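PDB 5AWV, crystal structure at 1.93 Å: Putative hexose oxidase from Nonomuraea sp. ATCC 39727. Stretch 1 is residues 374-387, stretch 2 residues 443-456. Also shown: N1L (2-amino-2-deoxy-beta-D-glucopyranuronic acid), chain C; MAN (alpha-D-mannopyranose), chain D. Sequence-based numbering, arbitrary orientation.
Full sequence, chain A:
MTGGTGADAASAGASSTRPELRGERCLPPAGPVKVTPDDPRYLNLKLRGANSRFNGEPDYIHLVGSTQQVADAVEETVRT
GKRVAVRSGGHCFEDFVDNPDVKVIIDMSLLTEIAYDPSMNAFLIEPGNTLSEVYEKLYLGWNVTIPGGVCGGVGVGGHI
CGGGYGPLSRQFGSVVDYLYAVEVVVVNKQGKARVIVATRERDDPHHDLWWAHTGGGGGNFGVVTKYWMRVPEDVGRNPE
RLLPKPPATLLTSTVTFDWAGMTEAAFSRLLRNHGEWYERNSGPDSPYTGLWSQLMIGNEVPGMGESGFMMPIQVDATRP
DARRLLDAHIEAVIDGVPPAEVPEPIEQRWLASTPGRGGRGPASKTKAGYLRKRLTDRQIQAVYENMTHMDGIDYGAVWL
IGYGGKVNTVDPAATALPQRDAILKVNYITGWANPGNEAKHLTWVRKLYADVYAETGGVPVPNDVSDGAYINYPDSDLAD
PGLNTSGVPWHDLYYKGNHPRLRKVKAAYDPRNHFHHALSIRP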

# COMPACT_ATOMS: atom_id res chain seq x y z
N ARG A 374 -3.53 -25.36 1.77
CA ARG A 374 -2.82 -25.20 3.02
C ARG A 374 -1.38 -25.57 2.94
O ARG A 374 -0.91 -26.43 2.13
CB ARG A 374 -3.49 -25.99 4.14
CG ARG A 374 -3.31 -27.51 4.01
CD ARG A 374 -3.58 -28.08 5.38
NE ARG A 374 -3.65 -29.52 5.51
CZ ARG A 374 -2.65 -30.33 5.84
NH1 ARG A 374 -1.43 -29.86 6.00
NH2 ARG A 374 -2.93 -31.63 6.05
N LEU A 375 -0.65 -24.98 3.85
CA LEU A 375 0.68 -25.46 4.15
C LEU A 375 0.68 -26.98 4.39
O LEU A 375 -0.22 -27.52 5.00
CB LEU A 375 1.25 -24.75 5.37
CG LEU A 375 1.64 -23.27 5.23
CD1 LEU A 375 1.98 -22.62 6.58
CD2 LEU A 375 2.82 -23.03 4.26
N THR A 376 1.68 -27.67 3.88
CA THR A 376 1.73 -29.12 3.97
C THR A 376 2.15 -29.46 5.39
O THR A 376 2.56 -28.58 6.22
CB THR A 376 2.82 -29.72 3.03
OG1 THR A 376 4.10 -29.35 3.52
CG2 THR A 376 2.58 -29.28 1.62
N ASP A 377 2.04 -30.74 5.70
CA ASP A 377 2.41 -31.19 7.02
C ASP A 377 3.87 -30.89 7.35
O ASP A 377 4.15 -30.51 8.45
CB ASP A 377 2.14 -32.68 7.16
CG ASP A 377 0.65 -33.03 7.02
OD1 ASP A 377 -0.23 -32.13 7.17
OD2 ASP A 377 0.37 -34.22 6.71
N ARG A 378 4.75 -31.01 6.36
CA ARG A 378 6.18 -30.73 6.52
C ARG A 378 6.47 -29.27 6.68
O ARG A 378 7.31 -28.85 7.45
CB ARG A 378 6.96 -31.31 5.36
CG ARG A 378 6.72 -32.83 5.21
CD ARG A 378 7.54 -33.49 4.11
NE ARG A 378 8.95 -33.54 4.46
CZ ARG A 378 9.90 -34.11 3.74
NH1 ARG A 378 9.62 -34.76 2.59
NH2 ARG A 378 11.16 -34.04 4.17
N GLN A 379 5.66 -28.45 6.03
CA GLN A 379 5.74 -27.01 6.18
C GLN A 379 5.26 -26.56 7.52
O GLN A 379 5.84 -25.70 8.14
CB GLN A 379 4.98 -26.32 5.04
CG GLN A 379 5.70 -26.47 3.66
CD GLN A 379 4.98 -25.77 2.52
OE1 GLN A 379 5.58 -24.99 1.80
NE2 GLN A 379 3.74 -26.03 2.36
N ILE A 380 4.17 -27.18 8.00
CA ILE A 380 3.73 -26.81 9.32
C ILE A 380 4.80 -27.17 10.38
O ILE A 380 4.98 -26.43 11.36
CB ILE A 380 2.37 -27.45 9.64
CG1 ILE A 380 1.29 -26.81 8.74
CG2 ILE A 380 2.02 -27.38 11.09
CD1 ILE A 380 -0.01 -27.51 8.76
N GLN A 381 5.43 -28.33 10.21
CA GLN A 381 6.53 -28.75 11.08
C GLN A 381 7.60 -27.66 11.14
O GLN A 381 8.08 -27.29 12.21
CB GLN A 381 7.11 -30.08 10.58
CG GLN A 381 8.08 -30.78 11.57
CD GLN A 381 8.79 -32.04 11.01
OE1 GLN A 381 9.19 -32.10 9.82
NE2 GLN A 381 8.98 -33.08 11.89
N ALA A 382 7.99 -27.15 9.96
CA ALA A 382 9.01 -26.10 9.86
C ALA A 382 8.59 -24.81 10.53
O ALA A 382 9.40 -24.20 11.24
CB ALA A 382 9.39 -25.86 8.42
N VAL A 383 7.31 -24.43 10.38
CA VAL A 383 6.85 -23.26 11.11
C VAL A 383 6.98 -23.46 12.66
O VAL A 383 7.46 -22.58 13.40
CB VAL A 383 5.40 -22.92 10.73
CG1 VAL A 383 4.85 -21.88 11.61
CG2 VAL A 383 5.29 -22.51 9.25
N TYR A 384 6.45 -24.60 13.15
CA TYR A 384 6.50 -24.88 14.62
C TYR A 384 7.92 -24.82 15.10
O TYR A 384 8.15 -24.19 16.11
CB TYR A 384 5.91 -26.23 14.95
CG TYR A 384 5.79 -26.44 16.42
CD1 TYR A 384 4.86 -25.74 17.13
CD2 TYR A 384 6.62 -27.35 17.12
CE1 TYR A 384 4.69 -25.88 18.48
CE2 TYR A 384 6.46 -27.50 18.49
CZ TYR A 384 5.51 -26.76 19.15
OH TYR A 384 5.29 -26.81 20.47
N GLU A 385 8.82 -25.48 14.40
CA GLU A 385 10.20 -25.55 14.80
C GLU A 385 10.85 -24.19 14.92
O GLU A 385 11.46 -23.89 15.94
CB GLU A 385 11.00 -26.47 13.85
CG GLU A 385 12.55 -26.33 13.79
CD GLU A 385 13.26 -26.30 15.12
OE1 GLU A 385 14.40 -25.74 15.21
OE2 GLU A 385 12.67 -26.85 16.11
N ASN A 386 10.72 -23.32 13.89
CA ASN A 386 11.31 -22.01 14.00
C ASN A 386 10.60 -21.10 14.99
O ASN A 386 11.23 -20.26 15.73
CB ASN A 386 11.46 -21.45 12.53
CG ASN A 386 12.44 -22.19 11.72
OD1 ASN A 386 13.62 -21.92 11.80
ND2 ASN A 386 12.03 -23.15 10.95
N MET A 387 9.28 -21.22 15.12
CA MET A 387 8.56 -20.36 16.05
C MET A 387 8.83 -20.71 17.55
O MET A 387 8.53 -19.90 18.41
CB MET A 387 7.03 -20.43 15.81
CG MET A 387 6.51 -19.65 14.59
SD MET A 387 7.04 -17.94 14.52
CE MET A 387 6.33 -17.33 16.04
C1 N1L C . 8.49 -38.17 1.92
C2 N1L C . 8.84 -39.32 0.85
C3 N1L C . 9.05 -38.68 -0.60
C4 N1L C . 7.95 -37.66 -0.95
C5 N1L C . 7.82 -36.63 0.23
C6 N1L C . 6.87 -35.45 -0.16
N2 N1L C . 9.73 -40.30 0.98
O3 N1L C . 9.01 -39.83 -1.46
O4 N1L C . 8.42 -37.02 -2.18
O5 N1L C . 7.39 -37.31 1.49
O6B N1L C . 6.87 -34.52 0.96
O6A N1L C . 5.59 -35.98 -0.54
C1 MAN D . 11.70 -34.87 15.52
C2 MAN D . 10.37 -34.18 15.21
C3 MAN D . 10.59 -32.70 14.94
C4 MAN D . 11.34 -32.07 16.14
C5 MAN D . 12.74 -32.74 16.38
C6 MAN D . 13.52 -32.04 17.54
O2 MAN D . 9.53 -34.30 16.29
O3 MAN D . 9.26 -32.02 14.72
O4 MAN D . 11.51 -30.77 15.77
O5 MAN D . 12.54 -34.17 16.58
O6 MAN D . 13.04 -32.52 18.84
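Stretch 2 (443-456) TWVRKLYADVYAET

Stretch 2 packs on stretch 1 as a nearly antiparallel helix pair, joined by apolar contacts around Val-452 and a polar cluster around Asn-386. Residues 443-452 are helical, continuing a helix that begins earlier in the chain, and they lie against helix 377-387. The two axes cross at 164° and approach to 8.7 Å. The start of stretch 1 therefore meets the end of stretch 2: the CA atoms of Gln-379 and Val-452 are 4.9 Å apart, and those of Asn-386 and Leu-448 are 5.7 Å apart.

Val-452 is the apolar centre. Its CG2 lies 3.8 Å from Val-383 CG2 and 4.1 Å from Ala-382 CB, and its CG1 lies 4.2 Å from Leu-375 CD2. The short side chain of Ala-382 also meets Asp-451, CB to CB, at 3.9 Å.

The CA-to-CB bond of Asn-386 points toward stretch 2, and the residue hydrogen-bonds to three residues there. Its OD1 accepts from Lys-447 NZ (3.0 Å), its ND2 donates to Asp-451 OD2 (3.0 Å), and its backbone O accepts from Trp-444 NE1 (3.1 Å). Met-387 SD sits at the edge of the Trp-444 ring, 3.7 Å from CH2.

Further along stretch 2, Glu-455 OE2 forms a salt bridge with Arg-378 NH1 at 3.2 Å. The oxygen lies over the guanidinium face, so the attraction is one of charge.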

# COMPACT_ATOMS: atom_id res chain seq x y z
N THR A 443 18.70 -13.51 10.20
CA THR A 443 19.02 -14.92 10.17
C THR A 443 17.83 -15.82 10.47
O THR A 443 17.61 -16.81 9.79
CB THR A 443 20.22 -15.22 11.14
OG1 THR A 443 21.40 -14.58 10.61
CG2 THR A 443 20.46 -16.71 11.22
N TRP A 444 17.12 -15.45 11.51
CA TRP A 444 15.98 -16.21 12.01
C TRP A 444 14.85 -16.25 10.95
O TRP A 444 14.33 -17.28 10.61
CB TRP A 444 15.52 -15.57 13.31
CG TRP A 444 14.35 -16.32 13.84
CD1 TRP A 444 14.38 -17.49 14.53
CD2 TRP A 444 12.94 -16.02 13.60
NE1 TRP A 444 13.08 -17.94 14.79
CE2 TRP A 444 12.18 -17.05 14.26
CE3 TRP A 444 12.26 -14.96 12.98
CZ2 TRP A 444 10.76 -17.11 14.21
CZ3 TRP A 444 10.83 -14.98 12.98
CH2 TRP A 444 10.10 -16.06 13.59
N VAL A 445 14.46 -15.10 10.41
CA VAL A 445 13.33 -15.09 9.45
C VAL A 445 13.70 -15.79 8.14
O VAL A 445 12.86 -16.52 7.55
CB VAL A 445 12.83 -13.62 9.27
CG1 VAL A 445 13.72 -12.83 8.32
CG2 VAL A 445 11.41 -13.60 8.82
N ARG A 446 14.97 -15.65 7.71
CA ARG A 446 15.45 -16.30 6.55
C ARG A 446 15.51 -17.81 6.73
O ARG A 446 15.20 -18.55 5.80
CB ARG A 446 16.80 -15.77 6.04
CG ARG A 446 16.71 -14.36 5.54
CD ARG A 446 18.07 -13.71 5.43
NE ARG A 446 17.94 -12.48 4.65
CZ ARG A 446 18.83 -11.49 4.64
NH1 ARG A 446 19.95 -11.57 5.35
NH2 ARG A 446 18.60 -10.43 3.89
N LYS A 447 15.83 -18.27 7.93
CA LYS A 447 15.84 -19.73 8.16
C LYS A 447 14.38 -20.22 8.12
O LYS A 447 14.12 -21.23 7.54
CB LYS A 447 16.55 -20.12 9.50
CG LYS A 447 16.62 -21.60 9.76
CD LYS A 447 17.23 -21.93 11.14
CE LYS A 447 17.22 -23.46 11.32
NZ LYS A 447 15.88 -23.90 11.81
N LEU A 448 13.48 -19.53 8.82
CA LEU A 448 12.05 -19.85 8.82
C LEU A 448 11.51 -20.03 7.39
O LEU A 448 10.90 -21.07 7.02
CB LEU A 448 11.30 -18.78 9.57
CG LEU A 448 9.77 -18.71 9.37
CD1 LEU A 448 9.12 -19.96 9.87
CD2 LEU A 448 9.25 -17.51 10.15
N TYR A 449 11.88 -19.06 6.53
CA TYR A 449 11.37 -19.03 5.16
C TYR A 449 11.95 -20.13 4.36
O TYR A 449 11.22 -20.86 3.76
CB TYR A 449 11.65 -17.65 4.54
CG TYR A 449 10.92 -17.33 3.27
CD1 TYR A 449 9.67 -16.74 3.33
CD2 TYR A 449 11.61 -17.33 2.06
CE1 TYR A 449 9.05 -16.23 2.19
CE2 TYR A 449 11.01 -16.85 0.90
CZ TYR A 449 9.70 -16.33 0.97
OH TYR A 449 9.10 -15.86 -0.17
N ALA A 450 13.29 -20.27 4.40
CA ALA A 450 13.99 -21.32 3.68
C ALA A 450 13.56 -22.73 4.14
O ALA A 450 13.39 -23.62 3.31
CB ALA A 450 15.50 -21.16 3.83
N ASP A 451 13.24 -22.89 5.41
CA ASP A 451 12.82 -24.25 5.91
C ASP A 451 11.43 -24.54 5.37
O ASP A 451 11.14 -25.65 4.82
CB ASP A 451 12.79 -24.33 7.41
CG ASP A 451 14.19 -24.35 8.06
OD1 ASP A 451 15.21 -24.43 7.36
OD2 ASP A 451 14.25 -24.23 9.27
N VAL A 452 10.56 -23.55 5.47
CA VAL A 452 9.22 -23.74 4.92
C VAL A 452 9.25 -24.11 3.45
O VAL A 452 8.58 -25.04 3.04
CB VAL A 452 8.34 -22.49 5.19
CG1 VAL A 452 7.02 -22.55 4.44
CG2 VAL A 452 8.09 -22.36 6.65
N TYR A 453 10.09 -23.40 2.68
CA TYR A 453 10.15 -23.56 1.24
C TYR A 453 11.34 -24.44 0.80
O TYR A 453 11.73 -24.40 -0.37
CB TYR A 453 10.12 -22.20 0.51
CG TYR A 453 8.79 -21.45 0.79
CD1 TYR A 453 7.56 -21.96 0.34
CD2 TYR A 453 8.78 -20.31 1.56
CE1 TYR A 453 6.36 -21.30 0.62
CE2 TYR A 453 7.57 -19.71 1.88
CZ TYR A 453 6.41 -20.19 1.38
OH TYR A 453 5.24 -19.53 1.73
N ALA A 454 11.74 -25.38 1.67
CA ALA A 454 12.98 -26.16 1.43
C ALA A 454 12.93 -27.06 0.21
O ALA A 454 13.93 -27.23 -0.50
CB ALA A 454 13.45 -26.92 2.69
N GLU A 455 11.76 -27.55 -0.10
CA GLU A 455 11.61 -28.43 -1.24
C GLU A 455 11.68 -27.69 -2.61
O GLU A 455 11.90 -28.30 -3.63
CB GLU A 455 10.33 -29.25 -1.13
CG GLU A 455 10.33 -30.28 0.01
CD GLU A 455 9.26 -31.40 -0.17
OE1 GLU A 455 8.21 -31.20 -0.86
OE2 GLU A 455 9.44 -32.51 0.36
N THR A 456 11.52 -26.37 -2.64
CA THR A 456 11.61 -25.60 -3.92
C THR A 456 12.59 -24.45 -3.78
O THR A 456 12.27 -23.27 -4.05
CB THR A 456 10.26 -25.03 -4.32
OG1 THR A 456 9.73 -24.25 -3.23
CG2 THR A 456 9.32 -26.17 -4.65